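Local coordinates for protein leucine aminopeptidase (Parabacteroides distasonis, PDB 3TC8) that binds zinc as a peptidase of family M28 and probably acts as an aminopeptidase, or possibly as a glutaminyl-peptide cyclotransferase, at residues A[117-127]-A[279-290]; A[104-112]-A[160-168]. All coordinates share one frame; numbering follows the deposited sequence.

Interaction 1 of 2, residues A[117-127]-A[279-290]; sequences KHRTPLDGADD and YWHTQKDNMENI. With EDO (1,2-ethanediol), chain D; EDO (1,2-ethanediol), chain E.
Tyr279 sets its hydroxyl against Asp126, OH donating a 2.7 Å hydrogen bond to OD2 from above the carboxylate plane. Next to it, Trp280 brings CD1 to 3.5 Å from OD2 of Asp127, while its NE1 donates to a bound 1,2-ethanediol. At His281 the contact reaches the metal site of this M28-type peptidase: His281 NE2 and Asp127 OD2, 3.2 Å apart, share one zinc ion with Asp160, and imidazole and carboxylate lie almost coplanar (2°). Asp127 OD1 is hydrogen-bonded to His102. Leu122 packs CD2 3.5 Å from CA of His281. Gln283, bent at chi2 (-74°), turns NE2 to hydrogen-bond Pro121 O at 2.9 Å, and Ser109 OG is a second partner of that nitrogen. Asp285 extends its carboxylate to the start of helix 125-144, a chi1 of -174° swinging CG away from the backbone N, and its syn lone pairs take the amides of Asp126 (N to OD1, 2.8 Å) and Asp127 (N to OD2, 3.1 Å). With alanine here, both amides would probably lose their acceptor and the water shared with Asp127 OD2 one of three partners, giving the zinc ligand more freedom to shift. Farther on, Ile290 lays CG1 against Ala125 CB, 4.0 Å away.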
loop_
_atom_site.group_PDB
_atom_site.type_symbol
_atom_site.label_atom_id
_atom_site.label_comp_id
_atom_site.label_asym_id
_atom_site.label_seq_id
_atom_site.Cartn_x
_atom_site.Cartn_y
_atom_site.Cartn_z
ATOM N N LYS A 117 4.434 25.198 4.452
ATOM C CA LYS A 117 3.669 24.029 4.031
ATOM C C LYS A 117 3.823 22.844 4.973
ATOM O O LYS A 117 3.154 21.824 4.764
ATOM C CB LYS A 117 4.062 23.608 2.616
ATOM C CG LYS A 117 3.772 24.656 1.555
ATOM C CD LYS A 117 2.315 25.002 1.431
ATOM C CE LYS A 117 2.054 25.983 0.276
ATOM N NZ LYS A 117 0.590 26.217 0.185
ATOM N N HIS A 118 4.649 22.939 6.019
ATOM C CA HIS A 118 4.918 21.765 6.817
ATOM C C HIS A 118 3.692 21.192 7.482
ATOM O O HIS A 118 3.610 19.969 7.681
ATOM C CB HIS A 118 5.941 22.082 7.900
ATOM C CG HIS A 118 7.322 22.233 7.367
ATOM N ND1 HIS A 118 8.367 22.707 8.133
ATOM C CD2 HIS A 118 7.817 21.986 6.121
ATOM C CE1 HIS A 118 9.467 22.697 7.385
ATOM N NE2 HIS A 118 9.161 22.253 6.164
ATOM N N ARG A 119 2.710 22.049 7.805
ATOM C CA ARG A 119 1.549 21.641 8.544
ATOM C C ARG A 119 0.315 21.472 7.652
ATOM O O ARG A 119 -0.807 21.390 8.174
ATOM C CB ARG A 119 1.298 22.628 9.695
ATOM C CG ARG A 119 2.358 22.495 10.749
ATOM C CD ARG A 119 2.396 23.674 11.720
ATOM N NE ARG A 119 3.525 23.594 12.665
ATOM C CZ ARG A 119 4.800 23.835 12.362
ATOM N NH1 ARG A 119 5.171 24.284 11.181
ATOM N NH2 ARG A 119 5.755 23.648 13.295
ATOM N N THR A 120 0.536 21.351 6.338
ATOM C CA THR A 120 -0.543 21.208 5.358
ATOM C C THR A 120 -0.645 19.774 4.858
ATOM O O THR A 120 0.362 19.180 4.489
ATOM C CB THR A 120 -0.270 22.113 4.168
ATOM O OG1 THR A 120 -0.183 23.465 4.632
ATOM C CG2 THR A 120 -1.379 22.051 3.123
ATOM N N PRO A 121 -1.828 19.170 4.864
ATOM C CA PRO A 121 -1.977 17.820 4.306
ATOM C C PRO A 121 -1.574 17.740 2.868
ATOM O O PRO A 121 -1.699 18.691 2.083
ATOM C CB PRO A 121 -3.484 17.540 4.430
ATOM C CG PRO A 121 -3.898 18.383 5.619
ATOM C CD PRO A 121 -3.098 19.663 5.435
ATOM N N LEU A 122 -1.032 16.593 2.499
ATOM C CA LEU A 122 -0.636 16.354 1.107
ATOM C C LEU A 122 -1.669 15.473 0.406
ATOM O O LEU A 122 -2.462 14.772 1.018
ATOM C CB LEU A 122 0.781 15.838 1.043
ATOM C CG LEU A 122 1.202 14.655 1.943
ATOM C CD1 LEU A 122 0.636 13.305 1.424
ATOM C CD2 LEU A 122 2.703 14.597 2.101
ATOM N N ASP A 123 -1.647 15.528 -0.923
ATOM C CA ASP A 123 -2.602 14.770 -1.728
ATOM C C ASP A 123 -2.364 13.283 -1.591
ATOM O O ASP A 123 -3.280 12.489 -1.757
ATOM C CB ASP A 123 -2.514 15.160 -3.184
ATOM C CG ASP A 123 -3.301 16.416 -3.527
ATOM O OD1 ASP A 123 -4.166 16.860 -2.743
ATOM O OD2 ASP A 123 -3.068 16.918 -4.678
ATOM N N GLY A 124 -1.136 12.880 -1.357
ATOM C CA GLY A 124 -0.804 11.500 -1.195
ATOM C C GLY A 124 -1.136 10.669 -2.412
ATOM O O GLY A 124 -1.579 9.518 -2.312
ATOM N N ALA A 125 -0.871 11.217 -3.599
ATOM C CA ALA A 125 -1.158 10.497 -4.831
ATOM C C ALA A 125 -0.269 9.250 -4.918
ATOM O O ALA A 125 -0.787 8.167 -5.230
ATOM C CB ALA A 125 -0.887 11.399 -6.032
ATOM N N ASP A 126 1.045 9.399 -4.722
ATOM C CA ASP A 126 1.925 8.251 -4.750
ATOM C C ASP A 126 1.929 7.551 -3.397
ATOM O O ASP A 126 1.859 6.317 -3.323
ATOM C CB ASP A 126 3.316 8.642 -5.199
ATOM C CG ASP A 126 4.160 7.502 -5.712
ATOM O OD1 ASP A 126 3.602 6.446 -6.069
ATOM O OD2 ASP A 126 5.397 7.695 -5.761
ATOM N N ASP A 127 2.058 8.307 -2.303
ATOM C CA ASP A 127 2.092 7.784 -0.946
ATOM C C ASP A 127 0.668 7.623 -0.449
ATOM O O ASP A 127 0.100 8.486 0.212
ATOM C CB ASP A 127 2.902 8.707 -0.113
ATOM C CG ASP A 127 3.330 8.173 1.215
ATOM O OD1 ASP A 127 2.854 7.120 1.657
ATOM O OD2 ASP A 127 4.151 8.900 1.842
ATOM N N TYR A 279 9.702 14.010 -3.865
ATOM C CA TYR A 279 8.472 14.629 -3.446
ATOM C C TYR A 279 7.844 13.997 -2.217
ATOM O O TYR A 279 6.767 14.440 -1.787
ATOM C CB TYR A 279 7.490 14.645 -4.640
ATOM C CG TYR A 279 7.301 13.279 -5.261
ATOM C CD1 TYR A 279 6.458 12.340 -4.684
ATOM C CD2 TYR A 279 7.947 12.952 -6.438
ATOM C CE1 TYR A 279 6.285 11.079 -5.255
ATOM C CE2 TYR A 279 7.813 11.691 -6.989
ATOM C CZ TYR A 279 6.986 10.764 -6.404
ATOM O OH TYR A 279 6.861 9.543 -7.037
ATOM N N TRP A 280 8.467 12.989 -1.642
ATOM C CA TRP A 280 7.934 12.303 -0.471
ATOM C C TRP A 280 7.713 13.275 0.708
ATOM O O TRP A 280 8.607 14.043 1.066
ATOM C CB TRP A 280 8.902 11.211 -0.042
ATOM C CG TRP A 280 8.586 10.528 1.233
ATOM C CD1 TRP A 280 7.601 9.622 1.464
ATOM C CD2 TRP A 280 9.275 10.668 2.467
ATOM N NE1 TRP A 280 7.660 9.158 2.722
ATOM C CE2 TRP A 280 8.668 9.806 3.381
ATOM C CE3 TRP A 280 10.361 11.448 2.897
ATOM C CZ2 TRP A 280 9.132 9.664 4.711
ATOM C CZ3 TRP A 280 10.812 11.314 4.191
ATOM C CH2 TRP A 280 10.215 10.432 5.060
ATOM N N HIS A 281 6.503 13.257 1.236
ATOM C CA HIS A 281 6.155 14.094 2.389
ATOM C C HIS A 281 6.325 15.601 2.097
ATOM O O HIS A 281 6.660 16.407 2.972
ATOM C CB HIS A 281 6.847 13.613 3.679
ATOM C CG HIS A 281 6.237 12.345 4.178
ATOM N ND1 HIS A 281 6.540 11.784 5.396
ATOM C CD2 HIS A 281 5.304 11.532 3.607
ATOM C CE1 HIS A 281 5.835 10.668 5.541
ATOM N NE2 HIS A 281 5.062 10.503 4.481
ATOM N N THR A 282 6.063 15.937 0.849
ATOM C CA THR A 282 5.971 17.316 0.395
ATOM C C THR A 282 4.658 17.543 -0.327
ATOM O O THR A 282 3.945 16.597 -0.704
ATOM C CB THR A 282 7.095 17.681 -0.619
ATOM O OG1 THR A 282 6.765 17.197 -1.940
ATOM C CG2 THR A 282 8.482 17.217 -0.206
ATOM N N GLN A 283 4.343 18.817 -0.579
ATOM C CA GLN A 283 3.183 19.171 -1.362
ATOM C C GLN A 283 3.190 18.645 -2.778
ATOM O O GLN A 283 2.103 18.515 -3.376
ATOM C CB GLN A 283 3.014 20.690 -1.384
ATOM C CG GLN A 283 2.486 21.245 -0.051
ATOM C CD GLN A 283 1.039 20.942 0.150
ATOM O OE1 GLN A 283 0.195 21.573 -0.502
ATOM N NE2 GLN A 283 0.722 19.984 1.022
ATOM N N LYS A 284 4.356 18.279 -3.284
ATOM C CA LYS A 284 4.453 17.745 -4.634
ATOM C C LYS A 284 4.152 16.258 -4.766
ATOM O O LYS A 284 4.233 15.736 -5.872
ATOM C CB LYS A 284 5.828 18.051 -5.203
ATOM C CG LYS A 284 5.975 19.492 -5.599
ATOM C CD LYS A 284 7.267 19.767 -6.312
ATOM C CE LYS A 284 7.415 21.203 -6.795
ATOM N NZ LYS A 284 8.848 21.480 -7.182
ATOM N N ASP A 285 3.678 15.602 -3.704
ATOM C CA ASP A 285 3.134 14.246 -3.842
ATOM C C ASP A 285 1.675 14.334 -4.344
ATOM O O ASP A 285 0.699 14.078 -3.620
ATOM C CB ASP A 285 3.245 13.440 -2.557
ATOM C CG ASP A 285 2.815 11.995 -2.759
ATOM O OD1 ASP A 285 2.575 11.605 -3.923
ATOM O OD2 ASP A 285 2.637 11.285 -1.761
ATOM N N ASN A 286 1.607 14.634 -5.630
ATOM C CA ASN A 286 0.365 14.922 -6.300
ATOM C C ASN A 286 0.287 14.119 -7.622
ATOM O O ASN A 286 1.153 13.294 -7.927
ATOM C CB ASN A 286 0.178 16.448 -6.484
ATOM C CG ASN A 286 1.199 17.046 -7.355
ATOM O OD1 ASN A 286 1.779 16.390 -8.204
ATOM N ND2 ASN A 286 1.474 18.328 -7.148
HETATM N N MSE A 287 -0.745 14.347 -8.400
HETATM C CA MSE A 287 -0.981 13.513 -9.563
HETATM C C MSE A 287 0.085 13.655 -10.630
HETATM O O MSE A 287 0.228 12.756 -11.464
HETATM C CB MSE A 287 -2.351 13.774 -10.180
HETATM C CG MSE A 287 -3.560 13.249 -9.394
HETATM SE SE MSE A 287 -3.514 11.332 -9.150
HETATM C CE MSE A 287 -3.420 10.745 -10.966
ATOM N N GLU A 288 0.867 14.731 -10.622
ATOM C CA GLU A 288 1.802 14.939 -11.706
ATOM C C GLU A 288 2.892 13.871 -11.800
ATOM O O GLU A 288 3.359 13.614 -12.910
ATOM C CB GLU A 288 2.417 16.335 -11.649
ATOM C CG GLU A 288 1.393 17.464 -11.583
ATOM C CD GLU A 288 1.993 18.839 -11.521
ATOM O OE1 GLU A 288 1.438 19.667 -10.775
ATOM O OE2 GLU A 288 2.997 19.076 -12.224
ATOM N N ASN A 289 3.213 13.198 -10.698
ATOM C CA ASN A 289 4.249 12.180 -10.763
ATOM C C ASN A 289 3.746 10.812 -11.190
ATOM O O ASN A 289 4.549 9.919 -11.412
ATOM C CB ASN A 289 4.919 12.020 -9.414
ATOM C CG ASN A 289 5.431 13.309 -8.861
ATOM O OD1 ASN A 289 4.993 13.748 -7.742
ATOM N ND2 ASN A 289 6.321 13.941 -9.564
ATOM N N ILE A 290 2.432 10.600 -11.187
ATOM C CA ILE A 290 1.884 9.280 -11.376
ATOM C C ILE A 290 2.008 8.885 -12.831
ATOM O O ILE A 290 1.721 9.680 -13.724
ATOM C CB ILE A 290 0.441 9.219 -10.856
ATOM C CG1 ILE A 290 0.390 9.668 -9.367
ATOM C CG2 ILE A 290 -0.168 7.813 -11.022
ATOM C CD1 ILE A 290 1.201 8.818 -8.393
HETATM C C1 EDO D . 6.994 5.148 3.340
HETATM O O1 EDO D . 6.255 4.737 4.487
HETATM C C2 EDO D . 6.318 6.330 2.663
HETATM O O2 EDO D . 5.748 7.298 3.602
HETATM C C1 EDO E . 9.479 25.037 12.085
HETATM O O1 EDO E . 8.473 24.768 13.076
HETATM C C2 EDO E . 8.867 25.123 10.690
HETATM O O2 EDO E . 7.933 24.058 10.498
HETATM O O HOH W 1 0.893 23.756 -1.953
HETATM O O HOH W 2 -0.330 17.745 -2.161
HETATM O O HOH W 3 -2.978 15.945 -7.347
HETATM O O HOH W 4 4.520 11.414 0.371
#

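Interaction 2 of 2, residues A[104-112]-A[160-168]; sequences DSRPYSDHD and DYGTPEFVT
Two irregular loops draw close at Arg106 and Asp160, whose CA atoms are 5.0 Å apart, and again at Asp110 and Glu165, with CA atoms 5.8 Å apart. Between these points Arg106 does most of the joining. Its CG stands anti to the backbone N (chi1 -176°), which carries the chain across the carbonyl of Asp160 and on toward Gly162 and Asp110. All five N-H groups of the guanidinium are used. NH1 donates to Asp160 O at 2.9 Å, from above the carbonyl plane, and also to Gly162 O, which NH1 and NH2 both meet from one face of the Gly162 carbonyl plane. Side-on, NE and NH2 form a salt bridge with the Asp110 carboxylate, NE reaching OD1 at 2.9 Å. Asp110 OD2 then offers its anti lone pair to Glu165 N, 3.0 Å away, so one carboxylate both fixes the rotation of the arginine and binds the opposing backbone. Asp104 OD2 accepts from Asp160 N at 2.9 Å through its syn lone pair, a second-shell hold on Asp160, whose carboxylate binds the zinc ion; Asp104 OD1 is hydrogen-bonded to His102. Aromatic contacts flank this polar core. Pro107 CG lies over the face of the Tyr161 ring, 3.7 Å from its centroid, a CH-pi contact. Phe166 points an edge at the face of Tyr108 (planes at 84°, T-shaped), with Pro164 CG over that face too; the Tyr108 hydroxyl hydrogen-bonds to Tyr75. The loops follow strands 96-102 and 150-156, parallel neighbours in the central sheet, and lead on to helices 125-144 and 177-184.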
loop_
_atom_site.group_PDB
_atom_site.type_symbol
_atom_site.label_atom_id
_atom_site.label_comp_id
_atom_site.label_asym_id
_atom_site.label_seq_id
_atom_site.Cartn_x
_atom_site.Cartn_y
_atom_site.Cartn_z
ATOM N N ASP A 104 -4.744 6.146 3.784
ATOM C CA ASP A 104 -4.736 7.487 4.335
ATOM C C ASP A 104 -3.697 8.366 3.672
ATOM O O ASP A 104 -2.711 7.884 3.083
ATOM C CB ASP A 104 -4.493 7.445 5.844
ATOM C CG ASP A 104 -3.142 6.850 6.220
ATOM O OD1 ASP A 104 -2.817 5.749 5.735
ATOM O OD2 ASP A 104 -2.431 7.505 7.031
ATOM N N SER A 105 -3.913 9.670 3.832
ATOM C CA SER A 105 -2.942 10.686 3.431
ATOM C C SER A 105 -2.386 11.375 4.665
ATOM O O SER A 105 -3.094 11.682 5.616
ATOM C CB SER A 105 -3.672 11.788 2.593
ATOM O OG SER A 105 -4.356 11.259 1.493
ATOM N N ARG A 106 -1.100 11.683 4.622
ATOM C CA ARG A 106 -0.444 12.367 5.724
ATOM C C ARG A 106 -1.041 13.764 5.927
ATOM O O ARG A 106 -1.171 14.519 4.971
ATOM C CB ARG A 106 1.053 12.435 5.443
ATOM C CG ARG A 106 1.897 13.056 6.563
ATOM C CD ARG A 106 3.264 12.431 6.613
ATOM N NE ARG A 106 4.160 13.008 7.615
ATOM C CZ ARG A 106 4.125 12.673 8.892
ATOM N NH1 ARG A 106 3.178 11.912 9.376
ATOM N NH2 ARG A 106 4.989 13.197 9.758
ATOM N N PRO A 107 -1.221 14.171 7.177
ATOM C CA PRO A 107 -1.766 15.514 7.464
ATOM C C PRO A 107 -0.749 16.655 7.406
ATOM O O PRO A 107 -1.114 17.795 7.632
ATOM C CB PRO A 107 -2.337 15.365 8.856
ATOM C CG PRO A 107 -1.483 14.318 9.497
ATOM C CD PRO A 107 -1.286 13.323 8.389
ATOM N N TYR A 108 0.483 16.297 7.142
ATOM C CA TYR A 108 1.616 17.194 7.137
ATOM C C TYR A 108 2.403 17.034 5.844
ATOM O O TYR A 108 2.326 16.005 5.179
ATOM C CB TYR A 108 2.577 16.905 8.304
ATOM C CG TYR A 108 1.932 16.691 9.636
ATOM C CD1 TYR A 108 1.091 17.634 10.204
ATOM C CD2 TYR A 108 2.107 15.501 10.319
ATOM C CE1 TYR A 108 0.503 17.412 11.430
ATOM C CE2 TYR A 108 1.494 15.244 11.556
ATOM C CZ TYR A 108 0.684 16.209 12.080
ATOM O OH TYR A 108 0.117 15.977 13.310
ATOM N N SER A 109 3.135 18.062 5.490
ATOM C CA SER A 109 4.127 18.030 4.406
ATOM C C SER A 109 5.484 18.386 5.003
ATOM O O SER A 109 6.086 19.395 4.678
ATOM C CB SER A 109 3.729 18.957 3.276
ATOM O OG SER A 109 2.439 18.636 2.799
ATOM N N ASP A 110 5.935 17.527 5.935
ATOM C CA ASP A 110 7.003 17.900 6.852
ATOM C C ASP A 110 8.400 17.837 6.272
ATOM O O ASP A 110 9.313 18.280 6.930
ATOM C CB ASP A 110 6.892 17.138 8.178
ATOM C CG ASP A 110 6.741 15.612 8.049
ATOM O OD1 ASP A 110 6.034 15.115 7.146
ATOM O OD2 ASP A 110 7.310 14.911 8.947
ATOM N N HIS A 111 8.508 17.390 5.027
ATOM C CA HIS A 111 9.733 17.477 4.273
ATOM C C HIS A 111 9.684 18.537 3.172
ATOM O O HIS A 111 10.615 18.693 2.375
ATOM C CB HIS A 111 10.146 16.137 3.709
ATOM C CG HIS A 111 10.643 15.211 4.759
ATOM N ND1 HIS A 111 11.979 15.060 5.020
ATOM C CD2 HIS A 111 9.996 14.437 5.658
ATOM C CE1 HIS A 111 12.128 14.244 6.051
ATOM N NE2 HIS A 111 10.944 13.806 6.429
ATOM N N ASP A 112 8.619 19.322 3.118
ATOM C CA ASP A 112 8.493 20.370 2.125
ATOM C C ASP A 112 9.601 21.387 2.329
ATOM O O ASP A 112 9.905 21.757 3.449
ATOM C CB ASP A 112 7.122 21.071 2.166
ATOM C CG ASP A 112 6.784 21.714 0.866
ATOM O OD1 ASP A 112 7.228 22.862 0.632
ATOM O OD2 ASP A 112 6.108 21.039 0.062
ATOM N N ASP A 160 0.213 6.926 7.975
ATOM C CA ASP A 160 1.118 8.047 7.663
ATOM C C ASP A 160 0.843 9.272 8.564
ATOM O O ASP A 160 1.057 10.403 8.129
ATOM C CB ASP A 160 1.037 8.416 6.187
ATOM C CG ASP A 160 2.371 8.741 5.590
ATOM O OD1 ASP A 160 3.413 8.560 6.232
ATOM O OD2 ASP A 160 2.411 9.153 4.455
ATOM N N TYR A 161 0.490 9.002 9.810
ATOM C CA TYR A 161 0.197 10.015 10.838
ATOM C C TYR A 161 1.266 9.959 11.943
ATOM O O TYR A 161 1.023 10.380 13.069
ATOM C CB TYR A 161 -1.231 9.805 11.394
ATOM C CG TYR A 161 -2.023 11.047 11.765
ATOM C CD1 TYR A 161 -1.663 11.889 12.836
ATOM C CD2 TYR A 161 -3.202 11.352 11.098
ATOM C CE1 TYR A 161 -2.461 12.957 13.166
ATOM C CE2 TYR A 161 -4.019 12.406 11.463
ATOM C CZ TYR A 161 -3.620 13.204 12.514
ATOM O OH TYR A 161 -4.448 14.259 12.876
ATOM N N GLY A 162 2.461 9.498 11.620
ATOM C CA GLY A 162 3.542 9.421 12.585
ATOM C C GLY A 162 4.156 10.770 12.872
ATOM O O GLY A 162 3.902 11.772 12.193
ATOM N N THR A 163 4.973 10.801 13.914
ATOM C CA THR A 163 5.593 12.027 14.411
ATOM C C THR A 163 6.231 12.799 13.266
ATOM O O THR A 163 7.091 12.255 12.555
ATOM C CB THR A 163 6.681 11.699 15.443
ATOM O OG1 THR A 163 6.098 10.889 16.470
ATOM C CG2 THR A 163 7.281 12.980 16.027
ATOM N N PRO A 164 5.909 14.099 13.115
ATOM C CA PRO A 164 6.534 14.869 12.039
ATOM C C PRO A 164 7.894 15.441 12.435
ATOM O O PRO A 164 8.248 15.540 13.620
ATOM C CB PRO A 164 5.520 15.975 11.784
ATOM C CG PRO A 164 4.868 16.168 13.087
ATOM C CD PRO A 164 4.796 14.826 13.734
ATOM N N GLU A 165 8.615 15.891 11.430
ATOM C CA GLU A 165 9.958 16.406 11.619
ATOM C C GLU A 165 10.021 17.566 12.588
ATOM O O GLU A 165 11.021 17.736 13.259
ATOM C CB GLU A 165 10.550 16.846 10.287
ATOM C CG GLU A 165 10.761 15.706 9.303
ATOM C CD GLU A 165 11.794 14.699 9.788
ATOM O OE1 GLU A 165 12.961 15.045 9.750
ATOM O OE2 GLU A 165 11.416 13.585 10.220
ATOM N N PHE A 166 8.940 18.352 12.683
ATOM C CA PHE A 166 8.936 19.547 13.529
ATOM C C PHE A 166 8.527 19.266 14.959
ATOM O O PHE A 166 8.483 20.210 15.762
ATOM C CB PHE A 166 8.044 20.638 12.869
ATOM C CG PHE A 166 6.633 20.200 12.574
ATOM C CD1 PHE A 166 5.669 20.162 13.546
ATOM C CD2 PHE A 166 6.256 19.863 11.291
ATOM C CE1 PHE A 166 4.378 19.778 13.269
ATOM C CE2 PHE A 166 4.957 19.471 10.989
ATOM C CZ PHE A 166 4.000 19.424 11.975
ATOM N N VAL A 167 8.253 18.016 15.317
ATOM C CA VAL A 167 7.967 17.639 16.697
ATOM C C VAL A 167 9.168 16.925 17.278
ATOM O O VAL A 167 9.662 15.958 16.727
ATOM C CB VAL A 167 6.708 16.726 16.752
ATOM C CG1 VAL A 167 6.536 16.005 18.092
ATOM C CG2 VAL A 167 5.438 17.541 16.425
ATOM N N THR A 168 9.653 17.417 18.419
ATOM C CA THR A 168 10.842 16.870 19.070
ATOM C C THR A 168 10.575 15.679 19.979
ATOM O O THR A 168 11.457 14.837 20.120
ATOM C CB THR A 168 11.591 17.976 19.833
ATOM O OG1 THR A 168 10.715 18.504 20.825
ATOM C CG2 THR A 168 12.100 19.075 18.916
HETATM O O HOH W 5 0.385 9.887 2.788
HETATM O O HOH W 6 10.347 11.797 8.490
#

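How the interactions relate
Interactions 1 and 2 build one zinc site from the start of a helix and two loops, illustrating how distant parts of a chain assemble a metal centre: the first supplies Asp127 and His281, the second Asp160. Both are partly buried, with Asp127, His281 and Asp160 buried at the metal and Lys117 and Glu165 exposed at the margins. Their chemistry differs. In 117-127 with 279-290, a carboxylate receives amides at the start of a helix; in 104-112 with 160-168, a guanidinium gathers two carbonyls and a carboxylate, beside a cluster of aromatic and proline rings. Ser109 joins them, its OG 2.7 Å from Thr120 O, a probable hydrogen bond, and backbone hydrogen bonds link Arg106 to Leu122 and His111 to His281.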